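Local coordinates for protein serpin-ZX (Arabidopsis thaliana, PDB 3LE2) that inhibits proteases such as metacaspase-9 by offering a reactive centre loop as bait, which is cleaved and binds the protease covalently, at residues W101-L106 against A127-K132; K273-K278 against E361-A366. All coordinates share one frame; numbering follows the deposited sequence.

Interaction 1 (W101-L106 against A127-K132); sequences WIDKSL and ADFQSK
D103 and A127 form a parallel bridge at the margin of serpin β-sheet A, where strands 93-103 and 123-127 end, the second leading into helix 129-147, helix F of the family. Two backbone bonds make the bridge: A127 N donates to I102 O at 2.9 Å and K104 N to A127 O at 2.7 Å.

Polar side chains extend the contact. CG of D103 stands anti to the backbone N (chi1 -172°), and OD1 beyond it takes a weak bond from Q130 N (3.3 Å) at the helix start. Its OD2 accepts from S105 OG at 2.9 Å, on the anti side, tying down the type I turn D103-L106. D128 is the N-cap, its OD1 met by S131 N from above the carboxylate plane. K104, extended beyond CG, runs beside D128 to a long salt bridge, NZ to OD2 3.9 Å.

The apolar part involves W101, A127 and F129, and W143 extends it by meeting W101 edge-to-face. The F129 ring turns its edge to I102 C and D103 N, and its CZ lies 4.0 Å from W101 CB. A127 CB sits over one face of F129, toward the rim, and 4.0 Å from CD1 at the edge of the W101 indole.

Interaction 2 (K273-K278 against E361-A366); sequences KVREFK and EIDFVA
D363 holds CG anti to its own carbonyl carbon (chi1 -68°), and R275 folds back at chi3 (63°), which places NE; the carboxylate and guanidinium meet beyond these bends. D363 OD2 lies over one face of the guanidinium, 3.1 Å from NH2 and toward the rim, so the salt bridge is one of charges without an N-H aimed at the oxygen. The other oxygen, OD1, accepts from E276 N at 2.6 Å in a fairly straight bond (162°), entering from above the carboxylate plane.

Around this group strand 361-365, whose first residues still belong to the reactive centre loop and which corresponds to s1C of serpins, runs parallel to 273-278. A β bulge shifts the register by one between V274 and F277. Within it R275 N donates to I362 O and F364 N to E276 O (2.9 Å); beyond it K278 N bonds to F364 O and A366 N to K278 O (2.9 Å).

F277 CD1 packs on F364 CB at 3.9 Å, on the face turned to L223, while V365, on the other face, touches E276 CB with its CG2 (3.7 Å).

The D363 carboxylate thus supplies the acceptor for an amide within the bulge, and the nearby arginine probably helps to keep it ionised.

Interactions 1 and 2 share no secondary-structure element and lie on opposite sides of the molecule's centre, their own centres about 55 Å apart. Each rests on parallel strand pairing, supplemented by an aspartate whose carboxylate accepts a backbone N-H. The setting differs. Interaction 1 is mostly buried, has one bridge before the chain turns into a helix, and carries aromatic packing, with its lysine at the exposed margin; it is remote from the reactive bond. Interaction 2 buries more surface between its segments, has a longer ladder interrupted by a bulge, and is richer in charged side chains; its segment 361-366 begins in the reactive centre loop, and the K273 side chain is about 6 Å from that of G354 of the reactive bond.

Interaction 1 (W101-L106 against A127-K132)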
loop_
_atom_site.group_PDB
_atom_site.type_symbol
_atom_site.label_atom_id
_atom_site.label_comp_id
_atom_site.label_asym_id
_atom_site.label_seq_id
_atom_site.Cartn_x
_atom_site.Cartn_y
_atom_site.Cartn_z
ATOM N N TRP A 101 7.903 -3.859 -19.231
ATOM C CA TRP A 101 8.978 -4.145 -20.166
ATOM C C TRP A 101 8.811 -5.560 -20.682
ATOM O O TRP A 101 8.511 -6.485 -19.927
ATOM C CB TRP A 101 10.349 -4.020 -19.482
ATOM C CG TRP A 101 10.875 -2.600 -19.335
ATOM C CD1 TRP A 101 11.855 -2.000 -20.088
ATOM C CD2 TRP A 101 10.451 -1.616 -18.379
ATOM N NE1 TRP A 101 12.060 -0.706 -19.658
ATOM C CE2 TRP A 101 11.216 -0.449 -18.609
ATOM C CE3 TRP A 101 9.502 -1.612 -17.346
ATOM C CZ2 TRP A 101 11.062 0.705 -17.845
ATOM C CZ3 TRP A 101 9.349 -0.468 -16.594
ATOM C CH2 TRP A 101 10.122 0.679 -16.851
ATOM N N ILE A 102 9.044 -5.739 -21.967
ATOM C CA ILE A 102 8.923 -7.060 -22.559
ATOM C C ILE A 102 10.198 -7.393 -23.324
ATOM O O ILE A 102 10.853 -6.495 -23.865
ATOM C CB ILE A 102 7.692 -7.102 -23.494
ATOM C CG1 ILE A 102 7.183 -8.528 -23.648
ATOM C CG2 ILE A 102 8.001 -6.442 -24.844
ATOM C CD1 ILE A 102 5.776 -8.583 -24.140
ATOM N N ASP A 103 10.581 -8.664 -23.372
ATOM C CA ASP A 103 11.752 -8.998 -24.171
ATOM C C ASP A 103 11.547 -8.547 -25.611
ATOM O O ASP A 103 10.485 -8.786 -26.195
ATOM C CB ASP A 103 12.089 -10.480 -24.154
ATOM C CG ASP A 103 13.420 -10.753 -24.822
ATOM O OD1 ASP A 103 14.406 -10.114 -24.404
ATOM O OD2 ASP A 103 13.480 -11.560 -25.776
ATOM N N LYS A 104 12.574 -7.912 -26.180
ATOM C CA LYS A 104 12.461 -7.284 -27.494
ATOM C C LYS A 104 12.184 -8.279 -28.629
ATOM O O LYS A 104 11.919 -7.874 -29.758
ATOM C CB LYS A 104 13.705 -6.453 -27.805
ATOM C CG LYS A 104 14.882 -7.268 -28.294
ATOM C CD LYS A 104 16.040 -6.361 -28.698
ATOM C CE LYS A 104 17.214 -7.173 -29.228
ATOM N NZ LYS A 104 18.360 -6.302 -29.597
ATOM N N SER A 105 12.245 -9.574 -28.330
ATOM C CA SER A 105 11.775 -10.583 -29.269
ATOM C C SER A 105 10.252 -10.468 -29.425
ATOM O O SER A 105 9.634 -11.165 -30.233
ATOM C CB SER A 105 12.161 -11.989 -28.801
ATOM O OG SER A 105 11.443 -12.378 -27.642
ATOM N N LEU A 106 9.655 -9.581 -28.639
ATOM C CA LEU A 106 8.227 -9.349 -28.700
ATOM C C LEU A 106 7.964 -7.864 -28.868
ATOM O O LEU A 106 8.890 -7.049 -28.873
ATOM C CB LEU A 106 7.548 -9.860 -27.432
ATOM C CG LEU A 106 7.815 -11.333 -27.110
ATOM C CD1 LEU A 106 7.566 -11.650 -25.648
ATOM C CD2 LEU A 106 6.979 -12.214 -28.002
ATOM N N ALA A 127 12.976 -4.583 -24.061
ATOM C CA ALA A 127 14.293 -4.646 -23.463
ATOM C C ALA A 127 14.990 -5.900 -23.953
ATOM O O ALA A 127 14.345 -6.846 -24.403
ATOM C CB ALA A 127 14.183 -4.650 -21.953
ATOM N N ASP A 128 16.311 -5.896 -23.869
ATOM C CA ASP A 128 17.105 -7.023 -24.308
ATOM C C ASP A 128 17.393 -7.935 -23.126
ATOM O O ASP A 128 18.547 -8.089 -22.734
ATOM C CB ASP A 128 18.421 -6.513 -24.895
ATOM C CG ASP A 128 19.178 -7.582 -25.668
ATOM O OD1 ASP A 128 18.736 -8.755 -25.663
ATOM O OD2 ASP A 128 20.215 -7.235 -26.286
ATOM N N PHE A 129 16.354 -8.527 -22.541
ATOM C CA PHE A 129 16.569 -9.456 -21.431
ATOM C C PHE A 129 17.477 -10.605 -21.868
ATOM O O PHE A 129 18.315 -11.085 -21.104
ATOM C CB PHE A 129 15.240 -10.021 -20.897
ATOM C CG PHE A 129 14.365 -9.004 -20.194
ATOM C CD1 PHE A 129 13.163 -8.596 -20.758
ATOM C CD2 PHE A 129 14.733 -8.481 -18.961
ATOM C CE1 PHE A 129 12.346 -7.663 -20.102
ATOM C CE2 PHE A 129 13.938 -7.561 -18.304
ATOM C CZ PHE A 129 12.738 -7.148 -18.870
ATOM N N GLN A 130 17.302 -11.044 -23.105
ATOM C CA GLN A 130 18.007 -12.220 -23.616
ATOM C C GLN A 130 19.534 -12.135 -23.468
ATOM O O GLN A 130 20.176 -13.101 -23.051
ATOM C CB GLN A 130 17.616 -12.459 -25.077
ATOM C CG GLN A 130 17.851 -13.868 -25.557
ATOM C CD GLN A 130 16.683 -14.402 -26.354
ATOM O OE1 GLN A 130 15.643 -13.744 -26.482
ATOM N NE2 GLN A 130 16.840 -15.606 -26.894
ATOM N N SER A 131 20.106 -10.979 -23.797
ATOM C CA SER A 131 21.555 -10.803 -23.750
ATOM C C SER A 131 22.042 -9.732 -22.767
ATOM O O SER A 131 23.219 -9.710 -22.418
ATOM C CB SER A 131 22.097 -10.491 -25.153
ATOM O OG SER A 131 21.898 -11.585 -26.038
ATOM N N LYS A 132 21.154 -8.849 -22.320
ATOM C CA LYS A 132 21.581 -7.703 -21.509
ATOM C C LYS A 132 20.756 -7.483 -20.250
ATOM O O LYS A 132 20.502 -6.335 -19.863
ATOM C CB LYS A 132 21.533 -6.421 -22.332
ATOM C CG LYS A 132 22.422 -6.414 -23.558
ATOM C CD LYS A 132 22.429 -5.018 -24.170
ATOM C CE LYS A 132 22.810 -5.043 -25.641
ATOM N NZ LYS A 132 22.338 -3.806 -26.331
#

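Interaction 2 (K273-K278 against E361-A366)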
loop_
_atom_site.group_PDB
_atom_site.type_symbol
_atom_site.label_atom_id
_atom_site.label_comp_id
_atom_site.label_asym_id
_atom_site.label_seq_id
_atom_site.Cartn_x
_atom_site.Cartn_y
_atom_site.Cartn_z
ATOM N N LYS A 273 -9.901 11.280 25.242
ATOM C CA LYS A 273 -8.839 11.561 26.188
ATOM C C LYS A 273 -7.939 10.339 26.291
ATOM O O LYS A 273 -8.423 9.214 26.467
ATOM C CB LYS A 273 -9.445 11.892 27.560
ATOM C CG LYS A 273 -8.488 12.529 28.564
ATOM C CD LYS A 273 -9.220 12.885 29.862
ATOM C CE LYS A 273 -8.524 14.015 30.620
ATOM N NZ LYS A 273 -8.524 15.304 29.858
ATOM N N VAL A 274 -6.632 10.556 26.180
ATOM C CA VAL A 274 -5.668 9.476 26.365
ATOM C C VAL A 274 -4.934 9.680 27.682
ATOM O O VAL A 274 -4.635 10.811 28.059
ATOM C CB VAL A 274 -4.625 9.436 25.224
ATOM C CG1 VAL A 274 -5.299 9.177 23.886
ATOM C CG2 VAL A 274 -3.826 10.740 25.185
ATOM N N ARG A 275 -4.658 8.598 28.395
ATOM C CA ARG A 275 -3.789 8.708 29.556
ATOM C C ARG A 275 -2.344 8.419 29.130
ATOM O O ARG A 275 -1.521 9.326 29.009
ATOM C CB ARG A 275 -4.241 7.780 30.684
ATOM C CG ARG A 275 -3.161 7.575 31.724
ATOM C CD ARG A 275 -3.699 7.006 33.008
ATOM N NE ARG A 275 -4.274 5.681 32.841
ATOM C CZ ARG A 275 -3.612 4.545 33.022
ATOM N NH1 ARG A 275 -2.328 4.565 33.362
ATOM N NH2 ARG A 275 -4.239 3.387 32.856
ATOM N N GLU A 276 -2.042 7.153 28.885
ATOM C CA GLU A 276 -0.760 6.794 28.299
ATOM C C GLU A 276 -0.876 6.649 26.789
ATOM O O GLU A 276 -1.741 5.924 26.293
ATOM C CB GLU A 276 -0.234 5.503 28.912
ATOM C CG GLU A 276 0.775 5.735 30.001
ATOM C CD GLU A 276 1.845 4.672 29.992
ATOM O OE1 GLU A 276 2.905 4.895 29.360
ATOM O OE2 GLU A 276 1.616 3.603 30.599
ATOM N N PHE A 277 -0.000 7.346 26.072
ATOM C CA PHE A 277 -0.040 7.390 24.612
ATOM C C PHE A 277 1.359 7.364 24.003
ATOM O O PHE A 277 2.074 8.363 24.047
ATOM C CB PHE A 277 -0.763 8.649 24.146
ATOM C CG PHE A 277 -0.949 8.724 22.664
ATOM C CD1 PHE A 277 -1.725 7.790 22.005
ATOM C CD2 PHE A 277 -0.359 9.733 21.933
ATOM C CE1 PHE A 277 -1.897 7.852 20.637
ATOM C CE2 PHE A 277 -0.527 9.805 20.568
ATOM C CZ PHE A 277 -1.298 8.866 19.917
ATOM N N LYS A 278 1.745 6.226 23.429
ATOM C CA LYS A 278 3.104 6.074 22.911
ATOM C C LYS A 278 3.150 5.475 21.511
ATOM O O LYS A 278 2.651 4.372 21.281
ATOM C CB LYS A 278 3.943 5.224 23.865
ATOM C CG LYS A 278 4.150 5.843 25.235
ATOM C CD LYS A 278 4.997 7.104 25.159
ATOM C CE LYS A 278 5.103 7.779 26.521
ATOM N NZ LYS A 278 5.624 6.843 27.563
ATOM N N GLU A 361 -10.838 7.942 30.125
ATOM C CA GLU A 361 -9.553 7.983 29.450
ATOM C C GLU A 361 -9.089 6.604 29.003
ATOM O O GLU A 361 -9.553 5.578 29.506
ATOM C CB GLU A 361 -8.496 8.713 30.286
ATOM C CG GLU A 361 -8.361 8.244 31.715
ATOM C CD GLU A 361 -7.383 9.094 32.508
ATOM O OE1 GLU A 361 -6.985 10.178 32.019
ATOM O OE2 GLU A 361 -7.013 8.671 33.624
ATOM N N ILE A 362 -8.180 6.594 28.035
ATOM C CA ILE A 362 -7.803 5.364 27.369
ATOM C C ILE A 362 -6.308 5.376 27.082
ATOM O O ILE A 362 -5.706 6.439 26.932
ATOM C CB ILE A 362 -8.600 5.201 26.054
ATOM C CG1 ILE A 362 -8.718 3.740 25.662
ATOM C CG2 ILE A 362 -7.965 5.983 24.922
ATOM C CD1 ILE A 362 -9.412 3.566 24.350
ATOM N N ASP A 363 -5.706 4.192 27.040
ATOM C CA ASP A 363 -4.297 4.068 26.671
ATOM C C ASP A 363 -4.153 3.513 25.262
ATOM O O ASP A 363 -4.928 2.655 24.824
ATOM C CB ASP A 363 -3.524 3.168 27.644
ATOM C CG ASP A 363 -3.384 3.779 29.031
ATOM O OD1 ASP A 363 -3.475 5.016 29.162
ATOM O OD2 ASP A 363 -3.180 3.015 29.994
ATOM N N PHE A 364 -3.159 4.026 24.553
ATOM C CA PHE A 364 -2.740 3.429 23.311
ATOM C C PHE A 364 -1.209 3.458 23.333
ATOM O O PHE A 364 -0.587 4.470 23.016
ATOM C CB PHE A 364 -3.309 4.196 22.118
ATOM C CG PHE A 364 -3.112 3.495 20.803
ATOM C CD1 PHE A 364 -4.100 2.671 20.287
ATOM C CD2 PHE A 364 -1.927 3.644 20.094
ATOM C CE1 PHE A 364 -3.919 2.007 19.082
ATOM C CE2 PHE A 364 -1.733 2.993 18.883
ATOM C CZ PHE A 364 -2.735 2.172 18.379
ATOM N N VAL A 365 -0.609 2.352 23.754
ATOM C CA VAL A 365 0.845 2.281 23.884
ATOM C C VAL A 365 1.396 1.217 22.943
ATOM O O VAL A 365 1.273 0.024 23.198
ATOM C CB VAL A 365 1.266 1.993 25.338
ATOM C CG1 VAL A 365 2.792 1.799 25.437
ATOM C CG2 VAL A 365 0.792 3.124 26.250
ATOM N N ALA A 366 1.974 1.658 21.837
ATOM C CA ALA A 366 2.334 0.736 20.774
ATOM C C ALA A 366 3.763 0.245 20.961
ATOM O O ALA A 366 4.640 0.496 20.131
ATOM C CB ALA A 366 2.169 1.405 19.426
#